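PDB 3IAL: prolyl-tRNA synthetase from Giardia lamblia ATCC 50803, which probably joins proline to its cognate tRNA in two steps, first activating it with ATP as the prolyl-adenylate bound here and then transferring it. Local coordinates for residues Lys160-Val165 against Arg276-Ala281; Gly206-Arg211 against Gly488-Glu493; Ser223-Val228 against Val235-Gly240; Leu459-Phe464 against Tyr511-Lys516. All coordinates share one frame; numbering follows the deposited sequence.

Interaction 1 of 4, residues Lys160-Val165 against Arg276-Ala281. With PR8 (5'-O-[(R)-hydroxy{[(2S)-pyrrolidin-2-ylcarbonyl]oxy}phosphoryl]adenosine), chain H.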
# COMPACT_ATOMS: atom_id res chain seq x y z
N LYS B 160 3.46 -1.43 23.33
CA LYS B 160 2.05 -1.80 23.29
C LYS B 160 1.65 -1.75 21.82
O LYS B 160 1.90 -0.74 21.16
CB LYS B 160 1.23 -0.80 24.13
CG LYS B 160 -0.25 -1.18 24.37
CD LYS B 160 -0.81 -0.44 25.61
CE LYS B 160 -2.28 -0.79 25.94
NZ LYS B 160 -2.49 -2.10 26.69
N PRO B 161 1.06 -2.83 21.29
CA PRO B 161 0.65 -2.86 19.88
C PRO B 161 -0.10 -1.61 19.44
O PRO B 161 -0.97 -1.12 20.17
CB PRO B 161 -0.26 -4.08 19.80
CG PRO B 161 0.27 -4.98 20.82
CD PRO B 161 0.75 -4.11 21.95
N LEU B 162 0.25 -1.09 18.27
CA LEU B 162 -0.40 0.07 17.65
C LEU B 162 -0.04 1.42 18.30
O LEU B 162 0.03 2.43 17.62
CB LEU B 162 -1.92 -0.08 17.60
CG LEU B 162 -2.49 -1.40 17.09
CD1 LEU B 162 -4.00 -1.35 17.07
CD2 LEU B 162 -1.97 -1.71 15.69
N ILE B 163 0.18 1.42 19.61
CA ILE B 163 0.30 2.65 20.40
C ILE B 163 1.77 3.04 20.60
O ILE B 163 2.12 4.20 20.44
CB ILE B 163 -0.44 2.49 21.76
CG1 ILE B 163 -1.95 2.54 21.54
CG2 ILE B 163 -0.01 3.55 22.76
CD1 ILE B 163 -2.75 2.04 22.71
N ARG B 164 2.61 2.08 20.98
CA ARG B 164 4.04 2.32 21.19
C ARG B 164 4.82 1.11 20.71
O ARG B 164 4.98 0.15 21.45
CB ARG B 164 4.36 2.54 22.67
CG ARG B 164 4.12 3.95 23.19
CD ARG B 164 4.89 4.17 24.50
NE ARG B 164 4.56 3.15 25.49
CZ ARG B 164 3.66 3.28 26.46
NH1 ARG B 164 2.99 4.42 26.64
NH2 ARG B 164 3.43 2.26 27.29
N VAL B 165 5.29 1.16 19.46
CA VAL B 165 6.02 0.05 18.86
C VAL B 165 7.36 0.53 18.32
O VAL B 165 7.60 1.73 18.20
CB VAL B 165 5.18 -0.67 17.75
CG1 VAL B 165 4.04 -1.47 18.38
CG2 VAL B 165 4.65 0.32 16.73
N ARG B 276 -1.63 4.44 15.52
CA ARG B 276 -2.38 5.05 16.63
C ARG B 276 -3.81 5.48 16.26
O ARG B 276 -4.67 5.51 17.13
CB ARG B 276 -1.63 6.27 17.17
CG ARG B 276 -0.38 5.89 17.91
CD ARG B 276 0.31 7.11 18.44
NE ARG B 276 1.30 6.76 19.44
CZ ARG B 276 1.98 7.63 20.17
NH1 ARG B 276 1.80 8.95 20.01
NH2 ARG B 276 2.85 7.18 21.07
N VAL B 277 -4.04 5.83 15.00
CA VAL B 277 -5.39 6.17 14.53
C VAL B 277 -6.31 4.95 14.70
O VAL B 277 -7.42 5.08 15.24
CB VAL B 277 -5.39 6.62 13.06
CG1 VAL B 277 -6.80 7.00 12.60
CG2 VAL B 277 -4.43 7.79 12.84
N LEU B 278 -5.83 3.79 14.26
CA LEU B 278 -6.54 2.52 14.45
C LEU B 278 -6.72 2.23 15.94
O LEU B 278 -7.81 1.87 16.38
CB LEU B 278 -5.81 1.37 13.75
CG LEU B 278 -6.43 -0.02 13.81
CD1 LEU B 278 -7.82 -0.03 13.17
CD2 LEU B 278 -5.52 -1.07 13.15
N ALA B 279 -5.66 2.40 16.72
CA ALA B 279 -5.75 2.24 18.17
C ALA B 279 -6.93 3.04 18.75
O ALA B 279 -7.71 2.50 19.53
CB ALA B 279 -4.45 2.66 18.85
N CYS B 280 -7.05 4.30 18.34
CA CYS B 280 -8.14 5.18 18.81
C CYS B 280 -9.53 4.65 18.45
O CYS B 280 -10.38 4.49 19.32
CB CYS B 280 -7.98 6.60 18.26
SG CYS B 280 -6.64 7.55 18.99
N ALA B 281 -9.74 4.38 17.17
CA ALA B 281 -11.02 3.89 16.66
C ALA B 281 -11.46 2.61 17.36
O ALA B 281 -12.64 2.45 17.69
CB ALA B 281 -10.94 3.66 15.18
C PR8 H . 6.46 13.49 12.59
N PR8 H . 7.74 13.52 10.54
O PR8 H . 7.12 12.48 12.85
P PR8 H . 5.21 13.17 14.72
N1 PR8 H . 4.20 4.03 17.85
C2 PR8 H . 3.13 4.28 17.11
N3 PR8 H . 2.90 5.49 16.58
C4 PR8 H . 3.75 6.50 16.77
C5 PR8 H . 4.88 6.27 17.55
C6 PR8 H . 5.10 5.00 18.09
N6 PR8 H . 6.18 4.77 18.83
N7 PR8 H . 5.56 7.40 17.60
C8 PR8 H . 4.90 8.32 16.89
N9 PR8 H . 3.78 7.77 16.38
CA PR8 H . 6.66 14.22 11.27
CB PR8 H . 5.40 14.08 10.43
CD PR8 H . 7.26 13.25 9.19
CG PR8 H . 5.76 13.00 9.39
C1' PR8 H . 2.79 8.50 15.53
O10 PR8 H . 5.54 14.06 13.42
O1P PR8 H . 6.31 13.16 15.72
C2' PR8 H . 2.02 9.59 16.32
O2' PR8 H . 0.64 9.59 15.93
O2P PR8 H . 3.89 13.82 15.35
C3' PR8 H . 2.63 10.87 15.81
O3' PR8 H . 1.72 11.96 15.97
C4' PR8 H . 2.74 10.47 14.35
O4' PR8 H . 3.46 9.22 14.45
C5' PR8 H . 3.51 11.53 13.60
O5' PR8 H . 4.79 11.71 14.18
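This is the adenine site of a class II aminoacyl-tRNA synthetase core. The loop 160-165, which links strands 143-152 and 167-177, packs on the first turn of helix 276-285. Leu162, Arg276 and Ile163 bury the most surface. Arg276 belongs by position to motif 3 of the class II fold, whose arginine stacks on the ATP base. Its chain runs extended from CG to NE, with CG anti to the carbonyl carbon (chi1 -70°). The guanidinium then lies across the adenine of the prolyl-adenylate. PR8 C4 sits over one face, 3.6 Å above the guanidinium plane of Arg276 and toward the rim.

At its edge the same group grips one backbone oxygen side-on. Arg276 NE gives the straighter bond to Ile163 O, at 2.9 Å on a lone pair. Arg276 NH2 gives a more bent one to Ile163 O, nearly along the C=O axis. Both nitrogens hold the oxygen in the guanidinium plane, which fixes the rotation of the group. NH1 is bonded elsewhere, to Gln237 O.

Below the polar end the contact is greasy. Ala279 CB points at the loop and meets Ile163 CG1 at 3.7 Å and Leu162 CB at 3.9 Å. Leu162 CD1 reaches on to Leu278 CD2. The backbone pairing that closes the loop carries a classic beta bulge, with Ile163 and Arg164 both opposite Lys160. Beyond it the Val165 backbone reads the adenine edge through two weak bonds: Val165 N to PR8 N1 at 3.5 Å, and PR8 N6 to Val165 O at 3.4 Å.

Interaction 2 of 4, residues Gly206-Arg211 against Gly488-Glu493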
# COMPACT_ATOMS: atom_id res chain seq x y z
N GLY B 206 -10.62 14.26 18.44
CA GLY B 206 -9.39 14.53 19.16
C GLY B 206 -9.32 16.01 19.50
O GLY B 206 -9.98 16.82 18.86
N GLN B 207 -8.52 16.36 20.51
CA GLN B 207 -8.29 17.76 20.85
C GLN B 207 -7.18 18.35 19.98
O GLN B 207 -6.02 17.97 20.11
CB GLN B 207 -7.93 17.93 22.32
CG GLN B 207 -7.73 19.39 22.75
CD GLN B 207 -8.99 20.23 22.59
OE1 GLN B 207 -10.04 19.89 23.13
NE2 GLN B 207 -8.88 21.34 21.87
N LYS B 208 -7.55 19.28 19.10
CA LYS B 208 -6.58 20.01 18.29
C LYS B 208 -5.84 21.02 19.15
O LYS B 208 -6.47 21.88 19.76
CB LYS B 208 -7.29 20.73 17.14
CG LYS B 208 -6.42 21.79 16.45
CD LYS B 208 -7.02 22.21 15.11
CE LYS B 208 -6.15 23.22 14.40
NZ LYS B 208 -6.66 23.49 13.03
N LEU B 209 -4.51 20.92 19.19
CA LEU B 209 -3.68 21.83 19.97
C LEU B 209 -2.45 22.29 19.22
O LEU B 209 -1.90 21.56 18.40
CB LEU B 209 -3.21 21.16 21.25
CG LEU B 209 -4.27 20.67 22.24
CD1 LEU B 209 -3.60 19.80 23.29
CD2 LEU B 209 -5.02 21.85 22.86
N ARG B 210 -2.01 23.50 19.53
CA ARG B 210 -0.65 23.91 19.29
C ARG B 210 0.19 23.32 20.43
O ARG B 210 0.05 23.73 21.59
CB ARG B 210 -0.54 25.44 19.26
CG ARG B 210 0.88 25.98 19.05
CD ARG B 210 1.36 25.79 17.62
NE ARG B 210 0.64 26.64 16.67
CZ ARG B 210 0.92 27.93 16.43
NH1 ARG B 210 1.90 28.56 17.07
NH2 ARG B 210 0.19 28.60 15.54
N ARG B 211 1.05 22.36 20.10
CA ARG B 211 1.91 21.73 21.11
C ARG B 211 2.79 22.79 21.78
O ARG B 211 3.28 23.70 21.12
CB ARG B 211 2.76 20.62 20.47
CG ARG B 211 3.76 19.92 21.39
CD ARG B 211 3.07 19.03 22.40
NE ARG B 211 2.52 17.80 21.83
CZ ARG B 211 1.35 17.24 22.18
NH1 ARG B 211 0.54 17.83 23.07
NH2 ARG B 211 0.95 16.10 21.62
N GLY B 488 -0.72 21.71 25.40
CA GLY B 488 -0.73 22.91 24.57
C GLY B 488 -2.03 23.69 24.67
O GLY B 488 -2.86 23.44 25.55
N HIS B 489 -2.19 24.63 23.75
CA HIS B 489 -3.40 25.44 23.67
C HIS B 489 -3.91 25.45 22.24
O HIS B 489 -3.19 25.13 21.31
CB HIS B 489 -3.11 26.86 24.15
CG HIS B 489 -2.38 27.70 23.16
ND1 HIS B 489 -1.04 27.55 22.90
CD2 HIS B 489 -2.81 28.71 22.36
CE1 HIS B 489 -0.67 28.43 21.98
NE2 HIS B 489 -1.72 29.14 21.63
N ASN B 490 -5.18 25.81 22.09
CA ASN B 490 -5.78 26.00 20.77
C ASN B 490 -5.81 27.48 20.47
O ASN B 490 -6.53 28.23 21.13
CB ASN B 490 -7.20 25.44 20.77
CG ASN B 490 -7.79 25.31 19.38
OD1 ASN B 490 -7.48 26.10 18.48
ND2 ASN B 490 -8.65 24.32 19.20
N PRO B 491 -5.01 27.94 19.48
CA PRO B 491 -4.96 29.37 19.20
C PRO B 491 -6.30 29.95 18.74
O PRO B 491 -6.55 31.15 18.92
CB PRO B 491 -3.91 29.48 18.08
CG PRO B 491 -3.12 28.25 18.17
CD PRO B 491 -4.08 27.20 18.60
N ASP B 492 -7.16 29.10 18.16
CA ASP B 492 -8.50 29.51 17.72
C ASP B 492 -9.49 29.73 18.87
O ASP B 492 -10.57 30.27 18.65
CB ASP B 492 -9.06 28.47 16.74
CG ASP B 492 -8.23 28.37 15.46
OD1 ASP B 492 -7.83 29.43 14.92
OD2 ASP B 492 -7.97 27.24 15.01
N GLU B 493 -9.14 29.30 20.09
CA GLU B 493 -9.93 29.61 21.27
C GLU B 493 -9.43 30.93 21.84
O GLU B 493 -8.27 31.03 22.24
CB GLU B 493 -9.79 28.53 22.35
CG GLU B 493 -10.51 27.23 22.04
CD GLU B 493 -10.23 26.16 23.08
OE1 GLU B 493 -10.14 24.98 22.71
OE2 GLU B 493 -10.09 26.50 24.27
O HOH W 1 -10.90 23.27 20.59
O HOH W 2 1.03 25.79 23.32
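Gly488 is the unusual residue here. Its backbone angles (phi 156°, psi -167°) call for glycine. Its CA also presses on the opposite strand, 3.2 Å from Arg210 O in a CA-H...O contact. Gly488 faces Arg211 as a non-hydrogen-bonded pair, and one step on Arg210 and His489 form an antiparallel hydrogen-bonded pair. Arg210 N donates to His489 O at 2.7 Å, and the return bond from His489 N to Arg210 O is longer, 3.2 Å.

The side chains of Arg210 and His489 lie side by side and point the same way. His489 CG takes the crowded position between backbone N and carbonyl carbon (chi1 77°), so CE1 comes against Arg210 CB. A water joins His489 ND1, in the plane of the ring, to Arg210 O. Pro491 CG lies over one face of the Arg210 guanidinium. Leu209 CD2 rests on Gly488 O.

After the strand, Asn490 starts both a type I turn and an Asx turn, the latter closed by Asp492 N donating to Asn490 OD1 at 3.0 Å. A second water ties Gln207 NE2 to Glu493 OE1, with a weak bond from Asn490 ND2. The Glu493 carboxylate is held further by Tyr513 and Arg461 of the C-terminal domain. The whole is an antiparallel strand pairing by which the C-terminal domain of this prolyl-tRNA synthetase adds on to a strand of the class II catalytic core.

Interaction 3 of 4, residues Ser223-Val228 against Val235-Gly240. With PR8 (5'-O-[(R)-hydroxy{[(2S)-pyrrolidin-2-ylcarbonyl]oxy}phosphoryl]adenosine), chain H.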
# COMPACT_ATOMS: atom_id res chain seq x y z
N SER B 223 4.48 23.09 16.16
CA SER B 223 3.86 21.78 15.98
C SER B 223 2.42 21.81 16.44
O SER B 223 2.11 22.35 17.52
CB SER B 223 4.64 20.72 16.76
OG SER B 223 5.86 20.40 16.10
N GLU B 224 1.54 21.27 15.61
CA GLU B 224 0.13 21.12 15.91
C GLU B 224 -0.21 19.64 15.97
O GLU B 224 0.34 18.84 15.20
CB GLU B 224 -0.71 21.81 14.85
CG GLU B 224 -0.43 23.30 14.74
CD GLU B 224 -1.28 23.99 13.70
OE1 GLU B 224 -2.01 23.30 12.96
OE2 GLU B 224 -1.20 25.23 13.61
N VAL B 225 -1.12 19.28 16.88
CA VAL B 225 -1.39 17.89 17.19
C VAL B 225 -2.86 17.63 17.47
O VAL B 225 -3.62 18.55 17.79
CB VAL B 225 -0.59 17.43 18.44
CG1 VAL B 225 0.90 17.56 18.18
CG2 VAL B 225 -1.01 18.23 19.70
N SER B 226 -3.25 16.37 17.32
CA SER B 226 -4.53 15.87 17.78
C SER B 226 -4.26 14.92 18.94
O SER B 226 -3.74 13.81 18.74
CB SER B 226 -5.28 15.16 16.66
OG SER B 226 -6.55 14.72 17.12
N ASP B 227 -4.57 15.37 20.15
CA ASP B 227 -4.45 14.56 21.35
C ASP B 227 -5.79 13.90 21.66
O ASP B 227 -6.75 14.58 22.03
CB ASP B 227 -4.03 15.43 22.55
CG ASP B 227 -2.55 15.67 22.61
OD1 ASP B 227 -1.78 14.95 21.92
OD2 ASP B 227 -2.14 16.56 23.38
N VAL B 228 -5.86 12.58 21.52
CA VAL B 228 -7.13 11.87 21.62
C VAL B 228 -7.28 11.25 23.01
O VAL B 228 -6.42 10.50 23.45
CB VAL B 228 -7.22 10.76 20.57
CG1 VAL B 228 -8.45 9.89 20.80
CG2 VAL B 228 -7.24 11.37 19.16
N VAL B 235 -4.21 10.74 27.24
CA VAL B 235 -4.34 11.15 25.83
C VAL B 235 -3.25 10.49 24.98
O VAL B 235 -2.14 10.22 25.45
CB VAL B 235 -4.24 12.68 25.65
CG1 VAL B 235 -5.40 13.39 26.35
CG2 VAL B 235 -2.89 13.20 26.15
N LEU B 236 -3.58 10.26 23.71
CA LEU B 236 -2.67 9.68 22.75
C LEU B 236 -2.49 10.66 21.60
O LEU B 236 -3.47 11.04 20.96
CB LEU B 236 -3.27 8.37 22.23
CG LEU B 236 -2.42 7.52 21.29
CD1 LEU B 236 -1.17 7.04 22.02
CD2 LEU B 236 -3.23 6.35 20.76
N GLN B 237 -1.25 11.08 21.33
CA GLN B 237 -0.99 11.96 20.19
C GLN B 237 -1.13 11.14 18.92
O GLN B 237 -0.34 10.23 18.67
CB GLN B 237 0.40 12.60 20.23
CG GLN B 237 0.66 13.55 19.07
CD GLN B 237 2.08 14.07 19.01
OE1 GLN B 237 2.63 14.50 20.01
NE2 GLN B 237 2.66 14.05 17.82
N THR B 238 -2.13 11.48 18.13
CA THR B 238 -2.60 10.65 17.03
C THR B 238 -2.45 11.33 15.66
O THR B 238 -2.61 10.70 14.62
CB THR B 238 -4.06 10.25 17.31
OG1 THR B 238 -4.11 9.57 18.58
CG2 THR B 238 -4.66 9.35 16.23
N ALA B 239 -2.16 12.62 15.67
CA ALA B 239 -1.70 13.31 14.47
C ALA B 239 -0.62 14.29 14.87
O ALA B 239 -0.69 14.88 15.94
CB ALA B 239 -2.84 14.04 13.79
N GLY B 240 0.38 14.44 14.01
CA GLY B 240 1.40 15.47 14.17
C GLY B 240 1.52 16.25 12.88
O GLY B 240 1.81 15.67 11.83
C PR8 H . 6.46 13.49 12.59
N PR8 H . 7.74 13.52 10.54
O PR8 H . 7.12 12.48 12.85
P PR8 H . 5.21 13.17 14.72
N1 PR8 H . 4.20 4.03 17.85
C2 PR8 H . 3.13 4.28 17.11
N3 PR8 H . 2.90 5.49 16.58
C4 PR8 H . 3.75 6.50 16.77
C5 PR8 H . 4.88 6.27 17.55
C6 PR8 H . 5.10 5.00 18.09
N6 PR8 H . 6.18 4.77 18.83
N7 PR8 H . 5.56 7.40 17.60
C8 PR8 H . 4.90 8.32 16.89
N9 PR8 H . 3.78 7.77 16.38
CA PR8 H . 6.66 14.22 11.27
CB PR8 H . 5.40 14.08 10.43
CD PR8 H . 7.26 13.25 9.19
CG PR8 H . 5.76 13.00 9.39
C1' PR8 H . 2.79 8.50 15.53
O10 PR8 H . 5.54 14.06 13.42
O1P PR8 H . 6.31 13.16 15.72
C2' PR8 H . 2.02 9.59 16.32
O2' PR8 H . 0.64 9.59 15.93
O2P PR8 H . 3.89 13.82 15.35
C3' PR8 H . 2.63 10.87 15.81
O3' PR8 H . 1.72 11.96 15.97
C4' PR8 H . 2.74 10.47 14.35
O4' PR8 H . 3.46 9.22 14.45
C5' PR8 H . 3.51 11.53 13.60
O5' PR8 H . 4.79 11.71 14.18
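Gln237 runs from the strand straight into the prolyl-adenylate site. Its CB lies 3.6 Å from Asp227 OD1, across the non-hydrogen-bonded pair of Asp227 and Gln237. CG is anti to the backbone N (chi1 -178°), and the chain stays extended. CG itself touches PR8 O3'. CD meets Val225 CG1 at 3.8 Å, the two side chains crossing at about a right angle. OE1 accepts from Arg211 NH2, which also pairs with Asp227 OD1. Arg211 therefore bridges the two strands from outside and helps to set the amide. At the tip NE2 donates to PR8 O3' at 2.9 Å and lies 2.8 Å from the phosphate oxygen PR8 O2P. The Gln237 backbone takes part too, since PR8 O2' donates to Gln237 O.

The strands form an antiparallel hairpin. Val228 and Leu236 make a hydrogen-bonded pair, and Val228 N to Leu236 O is almost straight (178°). Leu236 O accepts a second bond, from Thr238 OG1. Thr238 N donates to Ser226 O, nearly along the C=O axis. Gly240 has PR8 O2P 3.2 Å from its CA, where a CB would clash with the phosphate oxygen. The hairpin thus gives the ribose and phosphate a floor.

Ser226, Val228, Leu236 and Ala239 share one face of the sheet; Ser226 touches helix 180-201, and Val228 and Leu236 touch helix 276-285. Strand 207-211 flanks strand 222-229, and strand 263-274 flanks strand 235-245.

Interaction 4 of 4, residues Leu459-Phe464 against Tyr511-Lys516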
# COMPACT_ATOMS: atom_id res chain seq x y z
N LEU B 459 -8.62 15.51 29.74
CA LEU B 459 -7.93 16.78 29.60
C LEU B 459 -8.42 17.75 30.68
O LEU B 459 -9.62 17.85 30.94
CB LEU B 459 -8.18 17.36 28.21
CG LEU B 459 -7.53 16.56 27.06
CD1 LEU B 459 -8.35 16.65 25.76
CD2 LEU B 459 -6.09 17.01 26.84
N ALA B 460 -7.47 18.45 31.31
CA ALA B 460 -7.77 19.53 32.25
C ALA B 460 -7.48 20.85 31.55
O ALA B 460 -6.33 21.12 31.17
CB ALA B 460 -6.93 19.40 33.51
N ARG B 461 -8.52 21.66 31.38
CA ARG B 461 -8.44 22.91 30.64
C ARG B 461 -8.41 24.06 31.63
O ARG B 461 -9.20 24.09 32.57
CB ARG B 461 -9.65 23.02 29.72
CG ARG B 461 -9.65 24.21 28.78
CD ARG B 461 -10.88 24.15 27.92
NE ARG B 461 -11.03 25.32 27.04
CZ ARG B 461 -11.69 26.43 27.36
NH1 ARG B 461 -12.25 26.58 28.56
NH2 ARG B 461 -11.78 27.42 26.48
N PHE B 462 -7.49 24.99 31.45
CA PHE B 462 -7.31 26.07 32.41
C PHE B 462 -6.70 27.31 31.77
O PHE B 462 -5.82 27.20 30.92
CB PHE B 462 -6.44 25.61 33.59
CG PHE B 462 -5.04 25.17 33.20
CD1 PHE B 462 -3.96 26.04 33.32
CD2 PHE B 462 -4.79 23.87 32.78
CE1 PHE B 462 -2.67 25.63 32.98
CE2 PHE B 462 -3.50 23.46 32.45
CZ PHE B 462 -2.44 24.34 32.55
N PRO B 463 -7.19 28.50 32.17
CA PRO B 463 -6.54 29.72 31.67
C PRO B 463 -5.11 29.79 32.20
O PRO B 463 -4.84 29.37 33.34
CB PRO B 463 -7.41 30.86 32.22
CG PRO B 463 -8.26 30.26 33.30
CD PRO B 463 -8.30 28.78 33.10
N PHE B 464 -4.20 30.30 31.38
CA PHE B 464 -2.78 30.28 31.68
C PHE B 464 -2.11 31.54 31.13
O PHE B 464 -2.53 32.06 30.09
CB PHE B 464 -2.16 29.01 31.09
CG PHE B 464 -0.75 28.74 31.52
CD1 PHE B 464 -0.44 28.52 32.85
CD2 PHE B 464 0.27 28.66 30.57
CE1 PHE B 464 0.88 28.25 33.24
CE2 PHE B 464 1.57 28.40 30.95
CZ PHE B 464 1.88 28.19 32.28
N TYR B 511 -5.99 29.29 26.98
CA TYR B 511 -6.39 28.13 27.78
C TYR B 511 -5.46 26.97 27.45
O TYR B 511 -5.43 26.48 26.31
CB TYR B 511 -7.84 27.72 27.50
CG TYR B 511 -8.82 28.84 27.71
CD1 TYR B 511 -9.26 29.18 28.98
CD2 TYR B 511 -9.30 29.57 26.63
CE1 TYR B 511 -10.16 30.23 29.17
CE2 TYR B 511 -10.20 30.60 26.80
CZ TYR B 511 -10.63 30.93 28.07
OH TYR B 511 -11.52 31.96 28.23
N MET B 512 -4.68 26.55 28.43
CA MET B 512 -3.82 25.38 28.26
C MET B 512 -4.63 24.13 28.56
O MET B 512 -5.65 24.19 29.26
CB MET B 512 -2.59 25.45 29.17
CG MET B 512 -1.50 26.36 28.65
SD MET B 512 -0.88 25.83 27.04
CE MET B 512 0.55 26.89 26.86
N TYR B 513 -4.16 23.02 28.00
CA TYR B 513 -4.71 21.70 28.26
C TYR B 513 -3.62 20.80 28.82
O TYR B 513 -2.54 20.66 28.22
CB TYR B 513 -5.25 21.07 26.98
CG TYR B 513 -6.49 21.72 26.43
CD1 TYR B 513 -7.73 21.13 26.60
CD2 TYR B 513 -6.41 22.90 25.71
CE1 TYR B 513 -8.87 21.71 26.08
CE2 TYR B 513 -7.54 23.49 25.18
CZ TYR B 513 -8.77 22.89 25.36
OH TYR B 513 -9.90 23.47 24.84
N CYS B 514 -3.92 20.18 29.95
CA CYS B 514 -2.99 19.31 30.65
C CYS B 514 -3.58 17.90 30.65
O CYS B 514 -4.80 17.74 30.74
CB CYS B 514 -2.80 19.84 32.08
SG CYS B 514 -2.23 18.65 33.26
N ALA B 515 -2.71 16.90 30.57
CA ALA B 515 -3.14 15.50 30.59
C ALA B 515 -1.98 14.52 30.80
O ALA B 515 -0.82 14.84 30.54
CB ALA B 515 -3.85 15.14 29.28
N LYS B 516 -2.33 13.34 31.29
CA LYS B 516 -1.44 12.19 31.28
C LYS B 516 -1.37 11.67 29.85
O LYS B 516 -2.40 11.50 29.20
CB LYS B 516 -1.96 11.06 32.16
CG LYS B 516 -1.64 11.17 33.62
CD LYS B 516 -1.70 9.79 34.25
CE LYS B 516 -1.40 9.81 35.73
NZ LYS B 516 -0.87 8.48 36.18
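Tyr513 OH is gripped by two partners: Glu493 OE1, and Arg461 NE through a weak bond of 3.1 Å. The setting is an antiparallel strand pair, 459-464 with 510-515, in the C-terminal domain of prolyl-tRNA synthetase. The other nitrogens of Arg461 are held as well. NH2 makes a salt bridge with Glu493 OE2 and lies over the Tyr511 ring, 3.3 Å from Tyr511 CD2. NH1 bonds Asn442 OD1. Each nitrogen so has a polar partner.

Arg461 is stretched out, with CG anti to the backbone N (chi1 -174°). Its stem slides along the Tyr513 ring, CG over the face in a CH-pi contact. The guanidinium then lies flat on Tyr511, planes 21° apart, as a cation-pi stack with CZ 4.0 Å from the ring centroid. One tyrosine therefore carries the stem and the other the head. The Glu493 carboxylate would balance the arginine charge and orient the Tyr513 hydroxyl.

The opposite face of the sheet is apolar. Phe462 CG sits in the crowded position (chi1 61°), which swings the ring over Met512. Met512 CB comes up against one face of that ring, and Cys514 CB meets its edge. Helix 446-455 covers this side through Ile449. The backbone register is regular, with four hydrogen bonds: Ala460 pairs with Cys514, and Phe462 with Met512, by two bonds each. At the far end of the strand Phe464 CD2 touches Met512 CG at 3.5 Å.

Overall arrangement
Interactions 1 and 3 are buried and belong to the catalytic core; both touch the prolyl-adenylate, 1 at the adenine and 3 at the ribose and phosphate. They also meet where Cys280 packs on Thr238 and Val228. Interaction 2 is only partly buried, and waters complete its polar contacts. It joins the core to the C-terminal domain, within which interaction 4 is a buried strand pair with aromatic and arginine stacking. Strands 207-211 and 222-229 are neighbours, as are 485-489 and 510-515, so interactions 3, 2 and 4 follow one another across continuous strand pairing. Interactions 3 and 4 also touch directly, through Val235 N and Lys516 O.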